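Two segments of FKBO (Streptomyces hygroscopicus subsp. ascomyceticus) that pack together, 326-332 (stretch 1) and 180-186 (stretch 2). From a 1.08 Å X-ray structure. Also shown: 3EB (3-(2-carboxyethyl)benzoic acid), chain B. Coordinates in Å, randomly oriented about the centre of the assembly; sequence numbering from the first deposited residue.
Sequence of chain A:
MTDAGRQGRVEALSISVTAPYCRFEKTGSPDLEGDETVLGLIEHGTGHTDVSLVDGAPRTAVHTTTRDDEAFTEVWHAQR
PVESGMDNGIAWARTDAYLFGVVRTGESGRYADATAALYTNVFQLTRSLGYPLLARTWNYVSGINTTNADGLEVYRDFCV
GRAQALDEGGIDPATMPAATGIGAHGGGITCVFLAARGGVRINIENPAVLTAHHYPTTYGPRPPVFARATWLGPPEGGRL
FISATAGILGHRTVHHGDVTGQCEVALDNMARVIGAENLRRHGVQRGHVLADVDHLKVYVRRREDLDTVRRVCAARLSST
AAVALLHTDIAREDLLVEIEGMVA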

# COMPACT_ATOMS: atom_id res chain seq x y z
N LEU A 326 -1.72 2.33 13.43
CA LEU A 326 -1.55 3.73 13.05
C LEU A 326 -2.91 4.42 13.13
O LEU A 326 -3.88 3.93 12.56
CB LEU A 326 -0.99 3.82 11.63
CG LEU A 326 0.46 3.29 11.46
CD1 LEU A 326 0.79 3.11 9.98
CD2 LEU A 326 1.46 4.24 12.13
N HIS A 327 -2.96 5.56 13.81
CA HIS A 327 -4.18 6.31 14.00
C HIS A 327 -4.34 7.28 12.84
O HIS A 327 -3.62 8.30 12.79
CB HIS A 327 -4.09 7.06 15.32
CG HIS A 327 -5.25 7.95 15.55
ND1 HIS A 327 -5.15 9.14 16.23
CD2 HIS A 327 -6.55 7.84 15.16
CE1 HIS A 327 -6.34 9.71 16.27
NE2 HIS A 327 -7.20 8.95 15.62
N THR A 328 -5.23 6.98 11.90
CA THR A 328 -5.39 7.81 10.71
C THR A 328 -6.71 7.44 10.01
O THR A 328 -7.29 6.39 10.28
CB THR A 328 -4.17 7.63 9.78
OG1 THR A 328 -4.10 8.75 8.89
CG2 THR A 328 -4.23 6.32 9.01
N ASP A 329 -7.17 8.33 9.15
CA ASP A 329 -8.45 8.15 8.47
C ASP A 329 -8.39 7.15 7.31
O ASP A 329 -7.31 6.83 6.79
CB ASP A 329 -8.94 9.49 7.93
CG ASP A 329 -9.45 10.43 9.03
OD1 ASP A 329 -9.51 10.08 10.21
OD2 ASP A 329 -9.88 11.54 8.68
N ILE A 330 -9.58 6.65 6.95
CA ILE A 330 -9.74 5.65 5.91
C ILE A 330 -10.43 6.30 4.68
O ILE A 330 -11.02 7.38 4.78
CB ILE A 330 -10.61 4.46 6.42
CG1 ILE A 330 -10.30 4.13 7.91
CG2 ILE A 330 -10.49 3.23 5.49
CD1 ILE A 330 -8.90 3.59 8.19
N ALA A 331 -10.36 5.64 3.51
CA ALA A 331 -10.84 6.23 2.27
C ALA A 331 -12.30 6.66 2.27
O ALA A 331 -12.64 7.60 1.55
CB ALA A 331 -10.61 5.26 1.11
N ARG A 332 -13.16 5.94 3.01
CA ARG A 332 -14.55 6.37 3.24
C ARG A 332 -14.70 6.78 4.69
O ARG A 332 -14.19 6.09 5.57
CB ARG A 332 -15.57 5.25 3.00
CG ARG A 332 -15.50 4.63 1.65
CD ARG A 332 -16.47 3.48 1.56
NE ARG A 332 -16.35 2.84 0.26
CZ ARG A 332 -16.98 1.72 -0.07
NH1 ARG A 332 -17.75 1.05 0.81
NH2 ARG A 332 -16.81 1.24 -1.29
C 3EB B . -11.98 -0.46 -0.43
O 3EB B . -12.43 0.19 -1.39
CA 3EB B . -11.44 0.21 0.80
OAB 3EB B . -7.86 3.73 -3.33
OAD 3EB B . -5.89 2.70 -3.36
CAE 3EB B . -8.53 -0.05 -0.09
CAF 3EB B . -7.33 -0.27 -0.76
CAG 3EB B . -9.26 1.12 -0.30
CAH 3EB B . -6.84 0.68 -1.64
CAL 3EB B . -7.09 2.85 -2.91
CAM 3EB B . -8.76 2.05 -1.21
CAN 3EB B . -7.57 1.84 -1.90
OXT 3EB B . -12.01 -1.75 -0.40
C2 3EB B . -10.55 1.42 0.45
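Stretch 2, residues 180-186: TGIGAHG

Stretch 2 lies on stretch 1 as an extended strand that runs on into a loop. Its strand begins earlier in the chain and reaches A184; phi/psi values of -131/97 at G181, -136/158 at I182, -75/160 at G183 and -134/161 at A184 keep the backbone drawn out, and at H185 the pair shifts to -95/4, taking the chain out of the extended region. Stretch 1 ends its own strand at H327 and continues as loop, yet T328 (-165/163), D329 (-77/160) and I330 (-110/164) remain extended; the turn of the backbone comes at A331, with -58/-32.

The directions from CA of H327 to CA of A331 and from CA of G181 to CA of H185 differ by 133°, so the segments run roughly counter to each other but well off strictly antiparallel. The register agrees: CA of D329 lies 4.6 Å from CA of G183, and CA of I330 lies 5.1 Å from CA of I182, one residue forward in one stretch matching one residue back in the other. The firm backbone link is the hydrogen bond from G183 N to D329 O, 2.8 Å long with an angle of 155° at the hydrogen. G183 suits this close approach, since an ideal CB there would point toward stretch 1 and stand 3.0 Å from D329 O, a clash.

Side chains extend the contact to both ends. T328 points its CA-to-CB bond toward stretch 2, and with chi1 at -160° (t) its OG1 donates a hydrogen bond to G183 O at 2.8 Å; G183 is thus held through both its N and its O. The methyl of T328 meets I182, CG2 to CG1, at 3.9 Å. I182 leaves its backbone sideways, but its end comes nearer, and its CD1 reaches CD1 of I330 at 3.8 Å, an apolar contact made although the CA-to-CB bond of I330 points away.

At the H185 end, chi1 of -59° (m) brings the ring to stretch 1, where NE2 donates to H327 O at 2.8 Å and 163°, the acceptor lying near the ring plane. The same ring turns its edge toward the face of H327, with centroids 5.9 Å apart and planes at 54°.

At the other end, A331 CB is 3.7 Å from G181 O. Here both stretches border the ligand: G181 N lies 3.4 Å from 3EB CAN, and A331 CB lies 3.9 Å from 3EB C2. A CB on G181 would come within 2.5 Å of 3EB CAL.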

# COMPACT_ATOMS: atom_id res chain seq x y z
N THR A 180 -2.94 0.51 -1.23
CA THR A 180 -3.49 1.17 -0.05
C THR A 180 -3.84 2.59 -0.43
O THR A 180 -3.07 3.24 -1.13
CB THR A 180 -2.45 1.19 1.06
OG1 THR A 180 -2.21 -0.17 1.45
CG2 THR A 180 -2.88 2.01 2.27
N GLY A 181 -5.01 3.06 0.04
CA GLY A 181 -5.44 4.45 -0.12
C GLY A 181 -5.90 4.91 1.25
O GLY A 181 -7.02 4.61 1.67
N ILE A 182 -5.03 5.60 1.98
CA ILE A 182 -5.25 5.81 3.41
C ILE A 182 -4.93 7.26 3.75
O ILE A 182 -4.19 7.91 3.01
CB ILE A 182 -4.36 4.80 4.21
CG1 ILE A 182 -4.90 4.57 5.60
CG2 ILE A 182 -2.88 5.24 4.23
CD1 ILE A 182 -6.15 3.71 5.59
N GLY A 183 -5.48 7.76 4.85
CA GLY A 183 -5.28 9.15 5.22
C GLY A 183 -3.91 9.43 5.80
O GLY A 183 -3.19 8.56 6.29
N ALA A 184 -3.57 10.71 5.73
CA ALA A 184 -2.46 11.27 6.50
C ALA A 184 -2.94 12.58 7.13
O ALA A 184 -3.90 13.20 6.66
CB ALA A 184 -1.24 11.52 5.58
N HIS A 185 -2.22 13.03 8.15
CA HIS A 185 -2.63 14.21 8.91
C HIS A 185 -1.96 15.50 8.41
O HIS A 185 -2.17 16.56 9.00
CB HIS A 185 -2.31 14.02 10.40
CG HIS A 185 -2.99 12.83 11.00
ND1 HIS A 185 -4.27 12.87 11.49
CD2 HIS A 185 -2.57 11.54 11.12
CE1 HIS A 185 -4.61 11.66 11.92
NE2 HIS A 185 -3.60 10.84 11.70
N GLY A 186 -1.19 15.40 7.33
CA GLY A 186 -0.57 16.53 6.68
C GLY A 186 0.28 15.98 5.55
O GLY A 186 0.45 14.78 5.42